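Beta-N-acetylhexosaminidase (Thermotoga neapolitana, PDB 5BZA) probably hydrolyses terminal non-reducing N-acetyl-D-hexosamine residues from N-acetyl-beta-D-hexosaminides, as a glycosyl hydrolase family 3 enzyme. Local coordinates at residues 398-403 / 419-424. Sequence-based numbering, arbitrary orientation.
Sequences ELIFDF and SLPSDR. With CD (cadmium ion), chain T.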
ATOM      1  N   GLU B 398       6.091  23.519 -31.447  1.00 22.03           N
ATOM      2  CA  GLU B 398       7.138  24.421 -31.007  1.00 24.04           C
ATOM      3  C   GLU B 398       8.174  23.636 -30.217  1.00 21.81           C
ATOM      4  O   GLU B 398       9.359  23.995 -30.167  1.00 22.48           O
ATOM      5  CB  GLU B 398       6.535  25.523 -30.161  1.00 21.40           C
ATOM      6  CG  GLU B 398       5.308  26.072 -30.797  1.00 21.36           C
ATOM      7  CD  GLU B 398       4.592  27.020 -29.860  1.00 25.63           C
ATOM      8  OE1 GLU B 398       5.102  27.252 -28.740  1.00 27.13           O
ATOM      9  OE2 GLU B 398       3.523  27.510 -30.247  1.00 24.59           O
ATOM     10  N   LEU B 399       7.703  22.565 -29.580  1.00 18.24           N
ATOM     11  CA  LEU B 399       8.566  21.678 -28.810  1.00 15.30           C
ATOM     12  C   LEU B 399       7.927  20.340 -28.813  1.00 17.44           C
ATOM     13  O   LEU B 399       6.718  20.228 -28.609  1.00 14.99           O
ATOM     14  CB  LEU B 399       8.776  22.177 -27.384  1.00 17.86           C
ATOM     15  CG  LEU B 399       9.857  21.556 -26.477  1.00 19.07           C
ATOM     16  CD1 LEU B 399      11.252  21.572 -27.116  1.00 17.66           C
ATOM     17  CD2 LEU B 399       9.892  22.331 -25.144  1.00 21.66           C
ATOM     18  N   ILE B 400       8.738  19.315 -29.100  1.00 20.06           N
ATOM     19  CA  ILE B 400       8.205  17.975 -29.174  1.00 16.34           C
ATOM     20  C   ILE B 400       8.939  17.093 -28.186  1.00 17.58           C
ATOM     21  O   ILE B 400      10.172  17.099 -28.144  1.00 15.18           O
ATOM     22  CB  ILE B 400       8.314  17.398 -30.583  1.00 15.49           C
ATOM     23  CG1 ILE B 400       7.678  18.356 -31.591  1.00 18.39           C
ATOM     24  CG2 ILE B 400       7.578  16.067 -30.636  1.00 19.82           C
ATOM     25  CD1 ILE B 400       7.775  17.913 -33.068  1.00 23.29           C
ATOM     26  N   PHE B 401       8.170  16.354 -27.381  1.00 14.58           N
ATOM     27  CA  PHE B 401       8.746  15.392 -26.450  1.00 15.72           C
ATOM     28  C   PHE B 401       8.438  14.022 -26.987  1.00 19.81           C
ATOM     29  O   PHE B 401       7.274  13.595 -26.937  1.00 19.75           O
ATOM     30  CB  PHE B 401       8.164  15.497 -25.028  1.00 16.77           C
ATOM     31  CG  PHE B 401       8.586  16.725 -24.253  1.00 16.88           C
ATOM     32  CD1 PHE B 401       9.508  17.617 -24.764  1.00 15.39           C
ATOM     33  CD2 PHE B 401       8.116  16.925 -22.956  1.00 15.72           C
ATOM     34  CE1 PHE B 401       9.899  18.738 -24.042  1.00 17.73           C
ATOM     35  CE2 PHE B 401       8.519  18.044 -22.198  1.00 16.73           C
ATOM     36  CZ  PHE B 401       9.411  18.952 -22.743  1.00 17.57           C
ATOM     37  N   ASP B 402       9.459  13.310 -27.473  1.00 18.57           N
ATOM     38  CA  ASP B 402       9.236  11.947 -27.943  1.00 18.62           C
ATOM     39  C   ASP B 402       9.626  10.993 -26.805  1.00 17.58           C
ATOM     40  O   ASP B 402      10.787  10.918 -26.373  1.00 16.77           O
ATOM     41  CB  ASP B 402      10.024  11.681 -29.246  1.00 20.14           C
ATOM     42  CG  ASP B 402       9.935  10.220 -29.739  1.00 24.52           C
ATOM     43  OD1 ASP B 402       9.028   9.458 -29.305  1.00 22.95           O
ATOM     44  OD2 ASP B 402      10.752   9.858 -30.647  1.00 23.60           O
ATOM     45  N   PHE B 403       8.632  10.276 -26.300  1.00 20.56           N
ATOM     46  CA  PHE B 403       8.889   9.328 -25.224  1.00 19.40           C
ATOM     47  C   PHE B 403       9.162   7.981 -25.852  1.00 19.75           C
ATOM     48  O   PHE B 403       8.259   7.199 -26.201  1.00 18.96           O
ATOM     49  CB  PHE B 403       7.726   9.289 -24.232  1.00 20.60           C
ATOM     50  CG  PHE B 403       7.633  10.531 -23.396  1.00 19.04           C
ATOM     51  CD1 PHE B 403       8.410  10.668 -22.252  1.00 18.93           C
ATOM     52  CD2 PHE B 403       6.864  11.600 -23.806  1.00 19.37           C
ATOM     53  CE1 PHE B 403       8.364  11.824 -21.498  1.00 18.56           C
ATOM     54  CE2 PHE B 403       6.821  12.765 -23.052  1.00 20.62           C
ATOM     55  CZ  PHE B 403       7.572  12.871 -21.900  1.00 15.42           C
ATOM     56  N   SER B 419      12.972  11.158 -37.982  1.00 26.53           N
ATOM     57  CA  SER B 419      12.316  12.142 -38.856  1.00 27.07           C
ATOM     58  C   SER B 419      11.882  13.413 -38.128  1.00 28.24           C
ATOM     59  O   SER B 419      11.712  14.464 -38.761  1.00 29.88           O
ATOM     60  CB  SER B 419      11.070  11.547 -39.525  1.00 33.45           C
ATOM     61  OG  SER B 419      11.297  10.245 -40.032  1.00 35.63           O
ATOM     62  N   LEU B 420      11.656  13.320 -36.815  1.00 27.73           N
ATOM     63  CA  LEU B 420      11.189  14.481 -36.061  1.00 24.93           C
ATOM     64  C   LEU B 420      12.243  15.612 -36.115  1.00 23.29           C
ATOM     65  O   LEU B 420      13.452  15.364 -36.210  1.00 23.35           O
ATOM     66  CB  LEU B 420      10.869  14.085 -34.608  1.00 23.00           C
ATOM     67  CG  LEU B 420       9.791  12.996 -34.470  1.00 21.90           C
ATOM     68  CD1 LEU B 420       9.660  12.514 -33.029  1.00 18.11           C
ATOM     69  CD2 LEU B 420       8.442  13.417 -35.062  1.00 23.01           C
ATOM     70  N   PRO B 421      11.782  16.863 -36.113  1.00 22.08           N
ATOM     71  CA  PRO B 421      12.684  18.015 -36.222  1.00 22.84           C
ATOM     72  C   PRO B 421      13.698  18.050 -35.093  1.00 21.90           C
ATOM     73  O   PRO B 421      13.355  18.288 -33.925  1.00 24.44           O
ATOM     74  CB  PRO B 421      11.740  19.219 -36.156  1.00 21.27           C
ATOM     75  CG  PRO B 421      10.450  18.693 -35.639  1.00 28.86           C
ATOM     76  CD  PRO B 421      10.365  17.259 -36.046  1.00 26.15           C
ATOM     77  N   SER B 422      14.947  17.811 -35.437  1.00 19.16           N
ATOM     78  CA  SER B 422      16.016  17.767 -34.458  1.00 23.55           C
ATOM     79  C   SER B 422      16.165  19.051 -33.640  1.00 20.54           C
ATOM     80  O   SER B 422      16.670  19.043 -32.520  1.00 21.84           O
ATOM     81  CB  SER B 422      17.337  17.472 -35.190  1.00 24.13           C
ATOM     82  OG  SER B 422      18.452  17.911 -34.428  1.00 27.17           O
ATOM     83  N   ASP B 423      15.722  20.159 -34.191  1.00 22.58           N
ATOM     84  CA  ASP B 423      15.927  21.430 -33.524  1.00 27.11           C
ATOM     85  C   ASP B 423      14.976  21.634 -32.310  1.00 26.64           C
ATOM     86  O   ASP B 423      15.229  22.435 -31.401  1.00 20.60           O
ATOM     87  CB  ASP B 423      15.758  22.546 -34.535  1.00 25.92           C
ATOM     88  CG  ASP B 423      16.818  23.605 -34.386  1.00 40.98           C
ATOM     89  OD1 ASP B 423      17.977  23.228 -34.100  1.00 45.75           O
ATOM     90  OD2 ASP B 423      16.502  24.808 -34.546  1.00 50.14           O
ATOM     91  N   ARG B 424      13.885  20.887 -32.280  1.00 24.16           N
ATOM     92  CA  ARG B 424      12.877  21.194 -31.292  1.00 21.17           C
ATOM     93  C   ARG B 424      12.226  19.897 -30.788  1.00 21.99           C
ATOM     94  O   ARG B 424      11.061  19.879 -30.333  1.00 23.91           O
ATOM     95  CB  ARG B 424      11.873  22.177 -31.889  1.00 20.38           C
ATOM     96  CG  ARG B 424      11.329  21.773 -33.240  1.00 26.66           C
ATOM     97  CD  ARG B 424      10.523  22.890 -33.896  1.00 29.11           C
ATOM     98  NE  ARG B 424       9.997  22.451 -35.187  1.00 31.55           N
ATOM     99  CZ  ARG B 424      10.652  22.540 -36.341  1.00 32.33           C
ATOM    100  NH1 ARG B 424      11.860  23.093 -36.369  1.00 30.95           N
ATOM    101  NH2 ARG B 424      10.084  22.086 -37.456  1.00 35.04           N
TER
HETATM  102 CD    CD T 508       3.283  29.207 -28.120  1.00 26.81          CD
HETATM  103  O   HOH W   1       5.336  30.474 -27.736  1.00 12.84           O
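With CG1 anti to its carbonyl carbon (chi1 -53°) and chi2 extended at 178°, Ile400 brings CD1 against the CG-CD side of the Pro421 ring, 3.8 Å from Pro421 CG, the two side chains roughly perpendicular. Leu420, CG likewise anti to its carbonyl carbon, lays its methyl across the carboxylate end of Asp402, Leu420 CD1 being 3.7 Å from Asp402 OD2; OD2 is also hydrogen-bonded to His417 ND1, so this buried carboxylate has a polar partner besides the methyl. Pro421 stiffens the entry to a type I turn and offers its O to Arg424 N, while Ser422 and Asp423 take the helical angles. The turn delivers Arg424 O to Ile400 N at 2.7 Å, nearly along the C=O axis, and Leu399 CA adds a CH...O contact to the same oxygen. The extended chain of Arg424 carries the guanidinium alongside Pro421, whose CB lies 3.5 Å above the centre of its plane, while NE forms a salt bridge with Asp396. Just before Leu399, Glu398 binds cadmium through OE1 and OE2, each 2.7 Å from the ion, with Glu346 and a water. In this beta-alpha-beta crossover (399-404, 411-418, 425-429), one short backbone bond sets loop beside strand, flanked by apolar contacts.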